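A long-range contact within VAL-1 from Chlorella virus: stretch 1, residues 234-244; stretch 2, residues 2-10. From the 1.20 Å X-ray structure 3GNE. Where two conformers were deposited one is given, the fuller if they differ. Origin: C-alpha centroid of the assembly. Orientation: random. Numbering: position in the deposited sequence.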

# COMPACT_ATOMS: atom_id res chain seq x y z
N TYR A 234 -13.55 -4.01 -6.13
CA TYR A 234 -13.56 -5.12 -5.18
C TYR A 234 -12.14 -5.59 -4.88
O TYR A 234 -11.35 -5.78 -5.80
CB TYR A 234 -14.37 -6.31 -5.73
CG TYR A 234 -15.77 -5.94 -6.14
CD1 TYR A 234 -16.83 -6.01 -5.23
CD2 TYR A 234 -16.03 -5.52 -7.45
CE1 TYR A 234 -18.12 -5.66 -5.62
CE2 TYR A 234 -17.31 -5.19 -7.83
CZ TYR A 234 -18.34 -5.27 -6.92
OH TYR A 234 -19.63 -4.93 -7.36
N PHE A 235 -11.84 -5.81 -3.61
CA PHE A 235 -10.53 -6.28 -3.20
C PHE A 235 -10.66 -7.65 -2.54
O PHE A 235 -11.61 -7.92 -1.82
CB PHE A 235 -9.92 -5.28 -2.15
CG PHE A 235 -9.50 -3.96 -2.81
CD1 PHE A 235 -8.25 -3.78 -3.34
CD2 PHE A 235 -10.43 -2.91 -2.85
CE1 PHE A 235 -7.87 -2.56 -3.92
CE2 PHE A 235 -10.08 -1.69 -3.43
CZ PHE A 235 -8.80 -1.51 -3.97
N THR A 236 -9.69 -8.50 -2.79
CA THR A 236 -9.78 -9.86 -2.22
C THR A 236 -8.41 -10.45 -2.06
O THR A 236 -7.44 -9.94 -2.60
CB THR A 236 -10.68 -10.75 -3.14
OG1 THR A 236 -11.02 -11.96 -2.44
CG2 THR A 236 -9.96 -11.07 -4.47
N ASN A 237 -8.34 -11.58 -1.35
CA ASN A 237 -7.15 -12.40 -1.29
C ASN A 237 -5.95 -11.62 -0.77
O ASN A 237 -4.88 -11.61 -1.40
CB ASN A 237 -6.83 -13.04 -2.66
CG ASN A 237 -5.98 -14.27 -2.47
OD1 ASN A 237 -5.93 -14.88 -1.40
ND2 ASN A 237 -5.26 -14.65 -3.55
N PHE A 238 -6.11 -10.97 0.36
CA PHE A 238 -4.99 -10.27 1.00
C PHE A 238 -4.05 -11.31 1.60
O PHE A 238 -4.47 -12.15 2.40
CB PHE A 238 -5.53 -9.38 2.14
CG PHE A 238 -6.28 -8.17 1.64
CD1 PHE A 238 -5.60 -6.97 1.44
CD2 PHE A 238 -7.64 -8.20 1.37
CE1 PHE A 238 -6.33 -5.83 1.01
CE2 PHE A 238 -8.36 -7.11 0.95
CZ PHE A 238 -7.68 -5.91 0.76
N GLN A 239 -2.78 -11.29 1.21
CA GLN A 239 -1.78 -12.25 1.62
C GLN A 239 -0.54 -11.55 2.15
O GLN A 239 -0.17 -10.48 1.70
CB GLN A 239 -1.36 -13.14 0.42
CG GLN A 239 -2.53 -13.95 -0.10
CD GLN A 239 -2.16 -14.76 -1.32
OE1 GLN A 239 -1.47 -14.19 -2.18
NE2 GLN A 239 -2.57 -16.01 -1.45
N MET A 240 0.06 -12.26 3.12
CA MET A 240 1.38 -11.88 3.61
C MET A 240 2.35 -12.92 3.05
O MET A 240 2.09 -14.13 3.27
CB MET A 240 1.45 -11.81 5.13
CG MET A 240 2.77 -11.23 5.59
SD MET A 240 2.94 -11.02 7.38
CE MET A 240 2.82 -12.77 7.96
N LYS A 241 3.40 -12.51 2.38
CA LYS A 241 4.26 -13.44 1.64
C LYS A 241 5.72 -13.22 2.00
O LYS A 241 6.06 -12.10 2.40
CB LYS A 241 4.07 -13.26 0.13
CG LYS A 241 2.61 -13.51 -0.31
CD LYS A 241 2.42 -13.31 -1.83
CE LYS A 241 3.23 -14.32 -2.61
NZ LYS A 241 2.96 -14.21 -4.08
N LYS A 242 6.50 -14.26 1.78
CA LYS A 242 7.96 -14.05 1.93
C LYS A 242 8.43 -13.02 0.92
O LYS A 242 7.97 -12.95 -0.24
CB LYS A 242 8.57 -15.44 1.73
CG LYS A 242 8.28 -16.30 3.01
CD LYS A 242 8.47 -17.77 2.78
CE LYS A 242 7.80 -18.71 3.78
NZ LYS A 242 6.31 -18.59 3.77
N TYR A 243 9.41 -12.20 1.32
CA TYR A 243 10.09 -11.33 0.34
C TYR A 243 10.91 -12.22 -0.62
O TYR A 243 11.78 -12.95 -0.16
CB TYR A 243 10.99 -10.33 1.07
CG TYR A 243 11.56 -9.30 0.14
CD1 TYR A 243 10.92 -8.10 -0.07
CD2 TYR A 243 12.78 -9.51 -0.48
CE1 TYR A 243 11.44 -7.13 -0.90
CE2 TYR A 243 13.32 -8.56 -1.34
CZ TYR A 243 12.64 -7.38 -1.53
OH TYR A 243 13.17 -6.44 -2.39
N GLU A 244 10.62 -12.14 -1.91
CA GLU A 244 11.21 -13.09 -2.85
C GLU A 244 12.50 -12.47 -3.34
O GLU A 244 12.40 -11.37 -3.90
CB GLU A 244 10.29 -13.39 -4.03
CG GLU A 244 10.81 -14.58 -4.85
CD GLU A 244 9.71 -15.44 -5.45
OE1 GLU A 244 8.71 -15.70 -4.74
OE2 GLU A 244 9.80 -15.87 -6.62
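Stretch 2, residues 2-10: NVISTLDLN

How does the N-terminal stretch lie on residues 234-244? Its residues 3-6 form a short strand that runs antiparallel to the strand of stretch 1, which begins before Y234 and includes M240, with an angle of 152° between their N-to-C directions and a closest approach of 4.6 Å between the axes. The CA atoms of Q239 and T6 are 4.4 Å apart, those of M240 and S5 5.5 Å, and those of K241 and V3 4.4 Å. Between M240 and K241 the register slips by one residue, a beta bulge, with I4 as the extra residue between S5 and V3; its phi/psi of -81/-48 departs from extended geometry. Beyond the strand, L7 and D8 lead into a 3-10 segment that begins at L9.

Which backbone hydrogen bonds hold the two together? In the hydrogen-bonded pair, M240 N donates to S5 O at 2.9 Å and almost straight, at 174°. The bulge shows in the return bonds: M240 O receives I4 N at 2.8 Å and, more weakly, S5 N at 3.3 Å, so one carbonyl serves two successive amides. L7 N donates to F238 O at 2.8 Å on one side of this group, and K242 N to N2 O at 2.8 Å on the other. Close CA-H...O contacts supplement them, with Q239 CA 3.4 Å from S5 O and K241 CA 3.2 Å from N2 O.

Where do apolar side chains meet? M240 and S5 point to one face of the sheet, and there M240 CE reaches I4 CG2 at 3.6 Å. Further along, F238 CB packs against L7 CB at 3.9 Å, and the phenyl ring continues to L9, with F238 CD2 4.1 Å from L9 CD2. Both leucines approach the ring obliquely. F238, M240, L7 and L9 are all buried, whereas I4, against which M240 CE rests, stays partly exposed.

What do the polar side chains and waters add? Q239, K241, V3 and T6 share the other face, where K241 CG lies 4.1 Å from V3 CG2. Water 1 gathers three side chains: it donates to N237 OD1 at 2.7 Å, accepts from Q239 NE2 at 2.5 Å, and hydrogen-bonds T6 OG1 at 3.0 Å. Water 2 joins the backbones, accepting from F238 N at 2.9 Å and donating to L7 O at 2.8 Å. At the far end, N2 ND2 donates to E244 OE1 in a very short bond of 2.5 Å, while K242 NZ comes within 3.2 Å of I4 CG1.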

# COMPACT_ATOMS: atom_id res chain seq x y z
N ASN A 2 5.25 -19.56 -0.98
CA ASN A 2 5.73 -18.29 -0.40
C ASN A 2 4.68 -17.51 0.38
O ASN A 2 5.00 -16.46 0.92
CB ASN A 2 6.30 -17.38 -1.49
CG ASN A 2 7.78 -17.67 -1.69
OD1 ASN A 2 8.34 -18.47 -0.95
ND2 ASN A 2 8.46 -17.06 -2.66
N VAL A 3 3.46 -18.03 0.45
CA VAL A 3 2.43 -17.38 1.25
C VAL A 3 2.53 -17.83 2.70
O VAL A 3 2.42 -18.99 2.98
CB VAL A 3 1.03 -17.72 0.71
CG1 VAL A 3 -0.09 -17.11 1.57
CG2 VAL A 3 0.94 -17.25 -0.73
N ILE A 4 2.70 -16.85 3.57
CA ILE A 4 2.74 -17.10 5.00
C ILE A 4 1.33 -17.23 5.54
O ILE A 4 1.02 -18.18 6.27
CB ILE A 4 3.59 -16.04 5.71
CG1 ILE A 4 5.01 -16.00 5.16
CG2 ILE A 4 3.58 -16.24 7.23
CD1 ILE A 4 5.73 -14.70 5.49
N SER A 5 0.46 -16.29 5.20
CA SER A 5 -0.91 -16.41 5.66
C SER A 5 -1.79 -15.53 4.76
O SER A 5 -1.29 -14.64 4.05
CB SER A 5 -1.12 -15.94 7.09
OG SER A 5 -0.74 -14.57 7.23
N THR A 6 -3.08 -15.82 4.81
CA THR A 6 -4.08 -15.12 4.00
C THR A 6 -5.13 -14.56 4.96
O THR A 6 -5.63 -15.30 5.81
CB THR A 6 -4.73 -16.12 3.05
OG1 THR A 6 -3.73 -16.66 2.18
CG2 THR A 6 -5.82 -15.41 2.21
N LEU A 7 -5.45 -13.28 4.81
CA LEU A 7 -6.46 -12.70 5.68
C LEU A 7 -7.80 -13.32 5.41
O LEU A 7 -8.25 -13.40 4.26
CB LEU A 7 -6.48 -11.22 5.39
CG LEU A 7 -7.55 -10.42 6.13
CD1 LEU A 7 -7.44 -10.54 7.67
CD2 LEU A 7 -7.45 -8.96 5.69
N ASP A 8 -8.49 -13.75 6.49
CA ASP A 8 -9.87 -14.18 6.34
C ASP A 8 -10.79 -12.98 6.51
O ASP A 8 -10.95 -12.41 7.61
CB ASP A 8 -10.13 -15.20 7.45
CG ASP A 8 -11.53 -15.76 7.38
OD1 ASP A 8 -11.79 -16.75 8.13
OD2 ASP A 8 -12.40 -15.24 6.62
N LEU A 9 -11.41 -12.51 5.43
CA LEU A 9 -12.22 -11.30 5.50
C LEU A 9 -13.47 -11.50 6.36
O LEU A 9 -14.07 -10.52 6.81
CB LEU A 9 -12.66 -10.84 4.11
CG LEU A 9 -11.51 -10.33 3.26
CD1 LEU A 9 -12.06 -10.05 1.87
CD2 LEU A 9 -10.84 -9.10 3.84
N ASN A 10 -13.85 -12.75 6.61
CA ASN A 10 -14.96 -12.94 7.55
C ASN A 10 -14.57 -12.60 8.98
O ASN A 10 -15.45 -12.49 9.86
CB ASN A 10 -15.40 -14.41 7.49
CG ASN A 10 -16.04 -14.70 6.14
OD1 ASN A 10 -15.78 -15.76 5.57
ND2 ASN A 10 -16.79 -13.73 5.68
O HOH W 1 -4.64 -17.16 -0.67
O HOH W 2 -8.40 -11.80 1.94